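Local coordinates for enoyl-CoA hydratase/isomerase (Pseudomonas aeruginosa, PDB 3LAO) that adds water across the double bond of enoyl-CoA thioesters as a trimeric crotonase-family enzyme, perhaps acting on a steroid side-chain CoA ester, at the interface of chains A and B. Numbering follows the deposited sequence. Chains: chain A/B, enoyl-CoA hydratase/isomerase.

Contact 1: the interface of chains A and B. Residues chain A 153-155, 158, 163, 167, 170-171; chain B 218, 221-223.
This is an apolar helix-packing interface between two copies of the hydratase, and it helps build the trimer by joining neighbouring subunits through shape rather than polar bonds. The last turns of helix 212-222 of chain B dock on chain A, against helix 163-170 and the loop 153-155 beside it. No nitrogen or oxygen pairs across the patch. The small residues B:Ala218 and B:Ala222, one helical turn apart, suit this side of the helix because a lone methyl lets two backbones come close.

The methyl of B:Ala222, which loses the most surface to the partner in this patch, points into a corner formed by two large side chains. A:Trp163, with CG anti to its backbone N (chi1 -171°), sends the far rim of its benzene ring to this methyl, CH2 lying 3.3 Å from B:Ala222 CB. Beside it stands A:Met167, present as selenomethionine, whose chain bends at chi2 and chi3 (-45° and 123°) so that CE reaches 3.4 Å from B:Ala222 CB. The same CE sits over one face of the indole, toward its rim, and so backs the ring within chain A. In the indole plane, at the edge, lie B:Ala222 C and B:Phe223 N. B:Phe223 extends the contact: its side chain approaches that of A:Trp163 at about a right angle, yet the rings are nearly parallel and strongly offset, touching at their rims with CE1 3.6 Å from A:Trp163 CZ2.

One turn earlier, B:Ala218 CB touches the gamma-branch methyl CG2 of A:Ile170 at 3.8 Å and a terminal methyl, CD2, of A:Leu171 at 3.9 Å. On the loop side, B:Ser221 turns CB toward the carbonyl A:Ser153 O at 3.4 Å. The A:Val155 methyl CG2 packs on B:Ser221 O at 3.4 Å, a short side chain suited to a crowded edge.

By fitting alanine methyls among tryptophan, selenomethionine and aliphatic methyls, the patch helps hold adjoining subunits together in the homotrimer.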
ATOM      1  N   SER A 153      -6.821  12.339  10.562  1.00 35.74           N
ATOM      2  CA  SER A 153      -6.346  11.273   9.642  1.00 32.06           C
ATOM      3  C   SER A 153      -4.850  11.339   9.300  1.00 32.98           C
ATOM      4  O   SER A 153      -4.205  12.375   9.388  1.00 38.04           O
ATOM      5  CB  SER A 153      -7.137  11.245   8.361  1.00 35.23           C
ATOM      6  OG  SER A 153      -7.087  12.522   7.781  1.00 47.80           O
ATOM      7  N   THR A 154      -4.291  10.197   8.943  1.00 32.29           N
ATOM      8  CA  THR A 154      -2.862  10.112   8.688  1.00 39.80           C
ATOM      9  C   THR A 154      -2.679   9.391   7.379  1.00 37.35           C
ATOM     10  O   THR A 154      -3.597   9.308   6.594  1.00 49.95           O
ATOM     11  CB  THR A 154      -2.131   9.323   9.816  1.00 40.37           C
ATOM     12  OG1 THR A 154      -2.624   7.972   9.869  1.00 41.40           O
ATOM     13  CG2 THR A 154      -2.315  10.032  11.175  1.00 33.52           C
ATOM     14  N   VAL A 155      -1.508   8.827   7.173  1.00 36.98           N
ATOM     15  CA  VAL A 155      -1.219   8.020   5.990  1.00 36.40           C
ATOM     16  C   VAL A 155      -1.747   6.597   6.089  1.00 34.52           C
ATOM     17  O   VAL A 155      -1.756   5.872   5.092  1.00 35.34           O
ATOM     18  CB  VAL A 155       0.286   7.927   5.744  1.00 34.73           C
ATOM     19  CG1 VAL A 155       0.550   7.674   4.273  1.00 48.92           C
ATOM     20  CG2 VAL A 155       0.876   9.234   6.077  1.00 36.30           C
ATOM     21  N   PRO A 158      -4.784   5.805   3.425  1.00 25.64           N
ATOM     22  CA  PRO A 158      -4.292   5.644   2.052  1.00 31.11           C
ATOM     23  C   PRO A 158      -3.434   4.397   1.906  1.00 32.58           C
ATOM     24  O   PRO A 158      -3.586   3.721   0.914  1.00 30.82           O
ATOM     25  CB  PRO A 158      -3.379   6.859   1.846  1.00 24.35           C
ATOM     26  CG  PRO A 158      -3.714   7.769   2.864  1.00 29.50           C
ATOM     27  CD  PRO A 158      -4.305   7.048   4.023  1.00 25.27           C
ATOM     28  N   TRP A 163      -4.783   5.243  -2.416  1.00 27.05           N
ATOM     29  CA  TRP A 163      -4.968   6.679  -2.354  1.00 28.77           C
ATOM     30  C   TRP A 163      -6.390   7.123  -2.651  1.00 26.74           C
ATOM     31  O   TRP A 163      -6.996   7.806  -1.837  1.00 29.28           O
ATOM     32  CB  TRP A 163      -4.008   7.400  -3.327  1.00 24.78           C
ATOM     33  CG  TRP A 163      -4.031   8.890  -3.109  1.00 28.74           C
ATOM     34  CD1 TRP A 163      -4.758   9.817  -3.807  1.00 33.25           C
ATOM     35  CD2 TRP A 163      -3.306   9.623  -2.111  1.00 26.24           C
ATOM     36  NE1 TRP A 163      -4.517  11.084  -3.312  1.00 33.40           N
ATOM     37  CE2 TRP A 163      -3.625  10.991  -2.278  1.00 29.97           C
ATOM     38  CE3 TRP A 163      -2.400   9.260  -1.108  1.00 26.69           C
ATOM     39  CZ2 TRP A 163      -3.087  11.988  -1.463  1.00 30.54           C
ATOM     40  CZ3 TRP A 163      -1.861  10.252  -0.288  1.00 26.30           C
ATOM     41  CH2 TRP A 163      -2.199  11.604  -0.484  1.00 27.14           C
HETATM   42  N   MSE A 167      -9.072   8.888  -0.141  1.00 24.34           N
HETATM   43  CA  MSE A 167      -9.506  10.273  -0.304  1.00 27.12           C
HETATM   44  C   MSE A 167     -11.029  10.360  -0.501  1.00 28.89           C
HETATM   45  O   MSE A 167     -11.646  11.345  -0.088  1.00 27.48           O
HETATM   46  CB  MSE A 167      -8.753  11.029  -1.427  1.00 25.52           C
HETATM   47  CG  MSE A 167      -7.229  11.263  -1.163  1.00 32.15           C
HETATM   48 SE   MSE A 167      -6.779  11.883   0.632  0.66 24.89          SE
HETATM   49  CE  MSE A 167      -5.528  10.454   1.157  1.00 25.27           C
ATOM     50  N   ILE A 170     -11.932  10.504   3.242  1.00 29.06           N
ATOM     51  CA  ILE A 170     -11.221  11.441   4.066  1.00 28.65           C
ATOM     52  C   ILE A 170     -11.583  12.911   3.724  1.00 37.33           C
ATOM     53  O   ILE A 170     -11.759  13.731   4.612  1.00 32.70           O
ATOM     54  CB  ILE A 170      -9.704  11.161   3.956  1.00 27.94           C
ATOM     55  CG1 ILE A 170      -9.400   9.852   4.656  1.00 32.77           C
ATOM     56  CG2 ILE A 170      -8.883  12.256   4.585  1.00 25.60           C
ATOM     57  CD1 ILE A 170      -8.013   9.391   4.441  1.00 37.79           C
ATOM     58  N   LEU A 171     -11.726  13.228   2.442  1.00 32.75           N
ATOM     59  CA  LEU A 171     -12.032  14.600   2.028  1.00 29.16           C
ATOM     60  C   LEU A 171     -13.531  14.939   1.977  1.00 27.92           C
ATOM     61  O   LEU A 171     -13.876  16.081   1.827  1.00 30.08           O
ATOM     62  CB  LEU A 171     -11.376  14.927   0.679  1.00 22.92           C
ATOM     63  CG  LEU A 171      -9.896  14.521   0.597  1.00 25.40           C
ATOM     64  CD1 LEU A 171      -9.298  14.873  -0.776  1.00 29.46           C
ATOM     65  CD2 LEU A 171      -9.114  15.189   1.693  1.00 30.32           C
TER
ATOM     66  N   ALA B 218      -5.871  17.489   5.908  1.00 28.18           N
ATOM     67  CA  ALA B 218      -5.957  16.079   5.564  1.00 30.31           C
ATOM     68  C   ALA B 218      -4.948  15.706   4.458  1.00 36.53           C
ATOM     69  O   ALA B 218      -4.170  14.726   4.638  1.00 35.55           O
ATOM     70  CB  ALA B 218      -7.382  15.690   5.194  1.00 23.37           C
ATOM     71  N   SER B 221      -1.357  15.726   5.655  1.00 31.01           N
ATOM     72  CA  SER B 221      -0.956  14.481   6.363  1.00 36.53           C
ATOM     73  C   SER B 221      -0.735  13.289   5.435  1.00 39.45           C
ATOM     74  O   SER B 221       0.215  12.528   5.596  1.00 45.84           O
ATOM     75  CB  SER B 221      -1.977  14.087   7.412  1.00 39.08           C
ATOM     76  OG  SER B 221      -2.002  15.084   8.383  1.00 43.29           O
ATOM     77  N   ALA B 222      -1.625  13.129   4.463  1.00 32.34           N
ATOM     78  CA  ALA B 222      -1.581  11.968   3.573  1.00 30.99           C
ATOM     79  C   ALA B 222      -0.321  12.005   2.712  1.00 30.40           C
ATOM     80  O   ALA B 222       0.378  10.985   2.569  1.00 36.62           O
ATOM     81  CB  ALA B 222      -2.852  11.908   2.714  1.00 31.09           C
ATOM     82  N   PHE B 223       0.007  13.205   2.225  1.00 31.65           N
ATOM     83  CA  PHE B 223       1.165  13.425   1.375  1.00 35.99           C
ATOM     84  C   PHE B 223       2.499  13.039   2.013  1.00 50.74           C
ATOM     85  O   PHE B 223       3.501  13.035   1.326  1.00 57.00           O
ATOM     86  CB  PHE B 223       1.224  14.870   0.871  1.00 36.43           C
ATOM     87  CG  PHE B 223       0.274  15.179  -0.283  1.00 36.32           C
ATOM     88  CD1 PHE B 223       0.097  14.295  -1.327  1.00 40.90           C
ATOM     89  CD2 PHE B 223      -0.385  16.391  -0.345  1.00 42.18           C
ATOM     90  CE1 PHE B 223      -0.766  14.587  -2.384  1.00 45.27           C
ATOM     91  CE2 PHE B 223      -1.236  16.688  -1.396  1.00 40.85           C
ATOM     92  CZ  PHE B 223      -1.443  15.776  -2.411  1.00 39.73           C
TER

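Contact 2: the interface of chains A and B. Residues chain A 221, 224-225, 227; chain B 233, 236-237, 240-241.
Here the end of helix 212-225 of chain A lies along helix 230-240 of chain B, mixing polar capping with light packing.

The hydrogen bonds come from B:Arg236, whose chain bends at chi2 and chi3 and delivers its guanidinium to the helix end. NE donates to the main-chain A:Gln224 O at 3.0 Å, meeting this oxygen in the carbonyl plane. NH2 donates to A:Gly225 O at 3.2 Å, from well above that carbonyl's plane. Two carbonyls of the last turn are thus gripped by one guanidinium; arginine suits the place because its spread N-H groups, and probably its charge, match the helix dipole's negative end. The side chain of A:Asp227 crosses B:Arg236 obliquely, carboxylate and guanidinium planes 22° apart, and its main-chain C lies over one guanidinium face. No salt bridge forms, OD1 being 4.3 Å from B:Arg236 NE, but weak attraction is possible.

A:Gln224, extended beyond CG (chi2 -174°), places OE1 2.5 Å from the carbonyl B:Arg236 O, a clash of two acceptors as modelled, and NE2 3.4 Å from B:Ser240 OG. Turning the amide over would put its nitrogen by the carbonyl and its oxygen by a hydroxyl able to donate, so a flip is plausible.

Packing is modest. B:Val237 CG2 rests 3.3 Å from A:Ser221 O. The methyl of B:Ala233 lies against the carbonyl A:Gly225 O, and small residues on both sides suit this closeness.

The site caps one subunit's helix with its neighbour's arginine, tying their C-terminal regions together.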
ATOM      1  N   SER A 221      10.515  -4.541  13.101  1.00 48.37           N
ATOM      2  CA  SER A 221      10.907  -4.598  11.696  1.00 49.34           C
ATOM      3  C   SER A 221       9.868  -3.878  10.839  1.00 49.71           C
ATOM      4  O   SER A 221      10.212  -3.007  10.026  1.00 47.24           O
ATOM      5  CB  SER A 221      11.046  -6.063  11.262  1.00 48.88           C
ATOM      6  OG  SER A 221      11.986  -6.197  10.226  1.00 55.54           O
ATOM      7  N   GLN A 224       9.581  -0.143  11.257  1.00 66.88           N
ATOM      8  CA  GLN A 224      10.619   0.544  10.492  1.00 69.92           C
ATOM      9  C   GLN A 224      10.366   0.527   8.981  1.00 62.16           C
ATOM     10  O   GLN A 224      10.845   1.388   8.250  1.00 61.85           O
ATOM     11  CB  GLN A 224      12.015   0.068  10.876  1.00 80.10           C
ATOM     12  CG  GLN A 224      12.605   0.951  11.959  1.00 93.45           C
ATOM     13  CD  GLN A 224      14.038   0.622  12.265  1.00104.59           C
ATOM     14  OE1 GLN A 224      14.965   1.053  11.562  1.00105.12           O
ATOM     15  NE2 GLN A 224      14.240  -0.144  13.334  1.00110.32           N
ATOM     16  N   GLY A 225       9.571  -0.422   8.519  1.00 58.15           N
ATOM     17  CA  GLY A 225       9.180  -0.409   7.124  1.00 64.02           C
ATOM     18  C   GLY A 225       8.392   0.849   6.804  1.00 61.58           C
ATOM     19  O   GLY A 225       8.633   1.500   5.777  1.00 59.10           O
ATOM     20  N   ASP A 227       8.158   4.005   8.302  1.00 76.58           N
ATOM     21  CA  ASP A 227       8.573   5.153   9.124  1.00 80.33           C
ATOM     22  C   ASP A 227       9.953   5.686   8.746  1.00 88.26           C
ATOM     23  O   ASP A 227      10.169   6.903   8.690  1.00 91.98           O
ATOM     24  CB  ASP A 227       8.465   4.837  10.640  1.00 67.24           C
ATOM     25  CG  ASP A 227       9.836   4.694  11.350  1.00110.44           C
ATOM     26  OD1 ASP A 227      10.737   5.543  11.160  1.00114.33           O
ATOM     27  OD2 ASP A 227      10.000   3.743  12.149  1.00105.65           O
TER
ATOM     28  N   ALA B 233      12.303   2.093   2.718  1.00 76.57           N
ATOM     29  CA  ALA B 233      11.773   1.190   3.734  1.00 62.36           C
ATOM     30  C   ALA B 233      12.759   0.071   4.069  1.00 66.11           C
ATOM     31  O   ALA B 233      13.067  -0.154   5.254  1.00 66.86           O
ATOM     32  CB  ALA B 233      10.438   0.609   3.285  1.00 52.54           C
ATOM     33  N   ARG B 236      15.994   0.909   6.162  1.00 90.87           N
ATOM     34  CA  ARG B 236      15.623   1.167   7.553  1.00 89.74           C
ATOM     35  C   ARG B 236      15.462  -0.168   8.319  1.00 86.60           C
ATOM     36  O   ARG B 236      15.730  -0.273   9.536  1.00 84.37           O
ATOM     37  CB  ARG B 236      14.317   1.989   7.574  1.00 89.96           C
ATOM     38  CG  ARG B 236      14.198   3.064   8.673  1.00 88.17           C
ATOM     39  CD  ARG B 236      13.406   4.298   8.188  1.00 82.07           C
ATOM     40  NE  ARG B 236      12.182   3.925   7.482  1.00 80.36           N
ATOM     41  CZ  ARG B 236      11.814   4.406   6.290  1.00 82.43           C
ATOM     42  NH1 ARG B 236      12.577   5.295   5.666  1.00 81.78           N
ATOM     43  NH2 ARG B 236      10.674   4.009   5.719  1.00 77.71           N
ATOM     44  N   VAL B 237      15.051  -1.185   7.567  1.00 80.61           N
ATOM     45  CA  VAL B 237      14.736  -2.499   8.098  1.00 78.24           C
ATOM     46  C   VAL B 237      15.970  -3.364   8.268  1.00 82.35           C
ATOM     47  O   VAL B 237      16.148  -3.995   9.320  1.00 83.21           O
ATOM     48  CB  VAL B 237      13.706  -3.230   7.193  1.00 68.77           C
ATOM     49  CG1 VAL B 237      13.803  -4.766   7.335  1.00 69.02           C
ATOM     50  CG2 VAL B 237      12.277  -2.709   7.465  1.00 61.27           C
ATOM     51  N   SER B 240      17.655  -2.692  11.395  1.00112.59           N
ATOM     52  CA  SER B 240      16.911  -3.183  12.558  1.00109.24           C
ATOM     53  C   SER B 240      17.217  -4.653  12.920  1.00112.28           C
ATOM     54  O   SER B 240      16.845  -5.112  14.004  1.00113.40           O
ATOM     55  CB  SER B 240      15.398  -2.981  12.357  1.00 99.60           C
ATOM     56  OG  SER B 240      14.651  -3.515  13.442  1.00 94.11           O
ATOM     57  N   LEU B 241      17.897  -5.374  12.020  1.00109.76           N
ATOM     58  CA  LEU B 241      18.151  -6.808  12.187  1.00104.19           C
ATOM     59  C   LEU B 241      19.638  -7.131  12.208  1.00103.57           C
ATOM     60  O   LEU B 241      20.023  -8.296  12.155  1.00103.79           O
ATOM     61  CB  LEU B 241      17.461  -7.611  11.075  1.00 99.52           C
ATOM     62  CG  LEU B 241      15.933  -7.460  10.951  1.00 92.80           C
ATOM     63  CD1 LEU B 241      15.411  -8.017   9.629  1.00 84.72           C
ATOM     64  CD2 LEU B 241      15.188  -8.073  12.155  1.00 91.92           C
TER

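The C-alpha centres of contact 1 and contact 2 lie about 22 Å apart, both between chains A and B. Each draws on the helix beginning at residue 212, but from opposite partners: chain B supplies it in contact 1, chain A in contact 2, and Ser221 takes part both times. That swap of roles fits the lack of an exact two-fold and the head-to-tail joining of a ring-like trimer. The helix ends at 222 in chain B but runs on to 225 in chain A, so the C-terminal segments of the two copies may differ in conformation or order.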